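PDB 5V2D: dioxygenase from Pseudomonas brassicacearum, which probably cleaves the central double bond of lignin-derived stilbenes with molecular oxygen at an iron centre. Local coordinates for residues Gln302-Asp310 against Pro374-Tyr385. Residues are numbered along the deposited sequence; the frame is centred on the assembly and turned at random.
Sequences QGHTLNAFD and PRCDDRYIGRQY. With FE (Fe (III) ion), chain E.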
# COMPACT_ATOMS: atom_id res chain seq x y z
N GLN A 302 -11.53 -1.42 7.75
CA GLN A 302 -11.41 -2.12 6.48
C GLN A 302 -9.92 -2.12 6.07
O GLN A 302 -9.32 -1.03 5.93
CB GLN A 302 -12.20 -1.39 5.41
CG GLN A 302 -13.70 -1.23 5.74
CD GLN A 302 -14.05 0.12 6.35
OE1 GLN A 302 -13.36 0.59 7.25
NE2 GLN A 302 -15.13 0.72 5.88
N GLY A 303 -9.35 -3.29 5.87
CA GLY A 303 -7.95 -3.40 5.30
C GLY A 303 -7.93 -3.31 3.78
O GLY A 303 -8.91 -2.89 3.15
N HIS A 304 -6.81 -3.72 3.20
CA HIS A 304 -6.63 -3.69 1.75
C HIS A 304 -7.52 -4.69 1.03
O HIS A 304 -7.72 -5.80 1.48
CB HIS A 304 -5.17 -4.03 1.43
CG HIS A 304 -4.26 -2.92 1.78
ND1 HIS A 304 -3.40 -2.96 2.85
CD2 HIS A 304 -4.02 -1.77 1.13
CE1 HIS A 304 -2.74 -1.81 2.88
NE2 HIS A 304 -3.10 -1.08 1.85
N THR A 305 -7.99 -4.31 -0.14
CA THR A 305 -8.75 -5.20 -1.00
C THR A 305 -7.93 -6.34 -1.54
O THR A 305 -6.93 -6.12 -2.24
CB THR A 305 -9.32 -4.37 -2.16
OG1 THR A 305 -10.09 -3.30 -1.62
CG2 THR A 305 -10.19 -5.20 -3.10
N LEU A 306 -8.35 -7.57 -1.27
CA LEU A 306 -7.76 -8.73 -1.95
C LEU A 306 -8.30 -8.75 -3.38
O LEU A 306 -7.56 -8.64 -4.35
CB LEU A 306 -8.02 -10.01 -1.22
CG LEU A 306 -7.71 -11.28 -2.01
CD1 LEU A 306 -6.25 -11.35 -2.51
CD2 LEU A 306 -8.03 -12.49 -1.11
N ASN A 307 -9.60 -8.80 -3.51
CA ASN A 307 -10.27 -8.76 -4.79
C ASN A 307 -11.76 -8.53 -4.54
O ASN A 307 -12.22 -8.58 -3.42
CB ASN A 307 -10.01 -10.02 -5.67
CG ASN A 307 -10.32 -9.79 -7.12
OD1 ASN A 307 -10.33 -8.65 -7.62
ND2 ASN A 307 -10.56 -10.89 -7.83
N ALA A 308 -12.50 -8.27 -5.60
CA ALA A 308 -13.95 -8.05 -5.56
C ALA A 308 -14.55 -8.47 -6.88
O ALA A 308 -13.87 -8.48 -7.89
CB ALA A 308 -14.23 -6.56 -5.32
N PHE A 309 -15.81 -8.84 -6.85
CA PHE A 309 -16.52 -9.13 -8.07
C PHE A 309 -18.00 -8.94 -7.81
O PHE A 309 -18.43 -8.80 -6.65
CB PHE A 309 -16.17 -10.54 -8.58
CG PHE A 309 -16.58 -11.61 -7.66
CD1 PHE A 309 -17.84 -12.23 -7.78
CD2 PHE A 309 -15.74 -11.98 -6.61
CE1 PHE A 309 -18.22 -13.23 -6.90
CE2 PHE A 309 -16.15 -12.97 -5.69
CZ PHE A 309 -17.41 -13.58 -5.85
N ASP A 310 -18.81 -8.92 -8.84
CA ASP A 310 -20.25 -8.76 -8.65
C ASP A 310 -20.99 -9.79 -9.51
O ASP A 310 -20.49 -10.21 -10.56
CB ASP A 310 -20.74 -7.35 -8.92
CG ASP A 310 -20.78 -6.98 -10.41
OD1 ASP A 310 -19.84 -6.33 -10.93
OD2 ASP A 310 -21.78 -7.34 -11.06
N PRO A 374 -2.52 -8.32 0.87
CA PRO A 374 -3.08 -9.29 -0.06
C PRO A 374 -2.73 -9.03 -1.50
O PRO A 374 -2.55 -7.90 -1.91
CB PRO A 374 -4.61 -9.10 0.10
CG PRO A 374 -4.74 -7.65 0.50
CD PRO A 374 -3.57 -7.41 1.40
N ARG A 375 -2.64 -10.08 -2.28
CA ARG A 375 -2.40 -9.93 -3.74
C ARG A 375 -3.20 -10.99 -4.44
O ARG A 375 -3.05 -12.20 -4.12
CB ARG A 375 -0.92 -10.25 -3.99
CG ARG A 375 -0.47 -10.39 -5.42
CD ARG A 375 -0.59 -9.03 -6.14
NE ARG A 375 0.43 -8.15 -5.58
CZ ARG A 375 0.58 -6.88 -5.97
NH1 ARG A 375 -0.21 -6.41 -6.90
NH2 ARG A 375 1.47 -6.09 -5.44
N CYS A 376 -4.03 -10.62 -5.41
CA CYS A 376 -4.63 -11.62 -6.27
C CYS A 376 -3.89 -11.63 -7.61
O CYS A 376 -3.09 -10.73 -7.89
CB CYS A 376 -6.11 -11.36 -6.49
SG CYS A 376 -6.45 -9.91 -7.39
N ASP A 377 -4.22 -12.59 -8.44
CA ASP A 377 -3.71 -12.67 -9.79
C ASP A 377 -4.21 -11.42 -10.54
O ASP A 377 -5.43 -11.26 -10.64
CB ASP A 377 -4.23 -13.98 -10.41
CG ASP A 377 -3.66 -14.30 -11.79
OD1 ASP A 377 -3.36 -13.37 -12.57
OD2 ASP A 377 -3.62 -15.53 -12.12
N ASP A 378 -3.29 -10.58 -11.06
CA ASP A 378 -3.68 -9.36 -11.79
C ASP A 378 -4.71 -9.60 -12.88
O ASP A 378 -5.52 -8.73 -13.23
CB ASP A 378 -2.47 -8.70 -12.45
CG ASP A 378 -1.57 -7.97 -11.46
OD1 ASP A 378 -2.04 -7.61 -10.38
OD2 ASP A 378 -0.37 -7.74 -11.76
N ARG A 379 -4.67 -10.79 -13.48
CA ARG A 379 -5.57 -11.10 -14.59
C ARG A 379 -7.00 -11.32 -14.16
O ARG A 379 -7.87 -11.35 -14.99
CB ARG A 379 -5.06 -12.28 -15.38
CG ARG A 379 -3.62 -12.07 -15.94
CD ARG A 379 -3.05 -13.41 -16.41
NE ARG A 379 -2.97 -14.38 -15.32
CZ ARG A 379 -2.82 -15.70 -15.51
NH1 ARG A 379 -2.75 -16.19 -16.75
NH2 ARG A 379 -2.83 -16.58 -14.47
N TYR A 380 -7.27 -11.39 -12.83
CA TYR A 380 -8.59 -11.65 -12.28
C TYR A 380 -9.13 -10.50 -11.43
O TYR A 380 -10.15 -10.65 -10.73
CB TYR A 380 -8.49 -12.93 -11.39
CG TYR A 380 -8.33 -14.14 -12.27
CD1 TYR A 380 -7.12 -14.42 -12.91
CD2 TYR A 380 -9.43 -14.94 -12.56
CE1 TYR A 380 -7.00 -15.50 -13.77
CE2 TYR A 380 -9.33 -16.03 -13.40
CZ TYR A 380 -8.12 -16.29 -14.01
OH TYR A 380 -8.01 -17.33 -14.85
N ILE A 381 -8.43 -9.36 -11.46
CA ILE A 381 -8.92 -8.19 -10.72
C ILE A 381 -10.36 -7.86 -11.14
O ILE A 381 -10.64 -7.67 -12.31
CB ILE A 381 -7.97 -7.01 -10.93
CG1 ILE A 381 -6.75 -7.26 -10.04
CG2 ILE A 381 -8.65 -5.70 -10.52
CD1 ILE A 381 -5.66 -6.17 -10.23
N GLY A 382 -11.27 -7.78 -10.19
CA GLY A 382 -12.62 -7.42 -10.55
C GLY A 382 -13.54 -8.56 -11.00
O GLY A 382 -14.72 -8.31 -11.29
N ARG A 383 -13.02 -9.77 -11.05
CA ARG A 383 -13.80 -10.90 -11.61
C ARG A 383 -13.84 -12.00 -10.55
O ARG A 383 -13.02 -12.07 -9.60
CB ARG A 383 -13.16 -11.55 -12.86
CG ARG A 383 -12.45 -10.71 -13.89
CD ARG A 383 -13.39 -9.86 -14.78
NE ARG A 383 -13.19 -8.40 -14.55
CZ ARG A 383 -13.17 -7.42 -15.46
NH1 ARG A 383 -13.32 -7.68 -16.75
NH2 ARG A 383 -13.02 -6.14 -15.08
N GLN A 384 -14.70 -12.96 -10.81
CA GLN A 384 -14.80 -14.14 -9.97
C GLN A 384 -13.41 -14.80 -9.94
O GLN A 384 -12.68 -14.87 -10.94
CB GLN A 384 -15.84 -15.14 -10.59
CG GLN A 384 -16.96 -15.79 -9.76
CD GLN A 384 -16.63 -16.22 -8.32
OE1 GLN A 384 -15.57 -15.96 -7.68
NE2 GLN A 384 -17.69 -16.74 -7.73
N TYR A 385 -13.02 -15.28 -8.80
CA TYR A 385 -11.67 -15.71 -8.57
C TYR A 385 -11.69 -16.68 -7.42
O TYR A 385 -12.65 -16.70 -6.69
CB TYR A 385 -10.75 -14.49 -8.27
CG TYR A 385 -10.76 -14.03 -6.85
CD1 TYR A 385 -9.62 -14.08 -6.10
CD2 TYR A 385 -11.93 -13.49 -6.26
CE1 TYR A 385 -9.61 -13.65 -4.77
CE2 TYR A 385 -11.94 -13.09 -4.94
CZ TYR A 385 -10.79 -13.15 -4.20
OH TYR A 385 -10.73 -12.81 -2.90
FE FE E . -2.14 0.59 1.05
O HOH W 1 -17.35 -8.57 -11.39
O HOH W 2 -0.85 1.05 2.59
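The N307 carboxamide bridges to the type II turn Y380-R383 through two hydrogen bonds. Its OD1 accepts from G382 N at 2.9 Å, nearly straight and on a lone pair, while ND2 donates to Y380 O, also at 2.9 Å, from above the carbonyl plane. R383 N, completing the turn, reaches Y380 O from the opposite face. Setting CG anti to the backbone N (chi1 -161°) carries the amide to the turn.

N307 CB lies over the Y385 ring, 3.6 Å from its centroid, and ND2 sits above the same face, displaced toward the rim. F309 CD2 meets the edge of that ring, and the Q384 side-chain amide stacks on the F309 ring with planes 20° apart, OE1 held by Y385 N.

Among apolar contacts, L306 CB meets P374 CB at 3.8 Å. L306 CG packs against Y385 CE1, and its CD2 lies against the hydroxyl, which is hydrogen-bonded to D318 on strand 314-322. Were Y385 an alanine, N307 would lose the ring under its CB and ND2, and D318 would probably be left without this partner.

P374 CD also packs on H304 CB, and H304 NE2 binds the iron with H188, H239 and H495, the four-histidine centre of the carotenoid-oxygenase propeller. The contact thus joins two successive blades: the N307 amide ties the turn 380-383 to strand 301-311, while P374 packs beside an iron ligand whose ND1 is bonded to E372 as second shell.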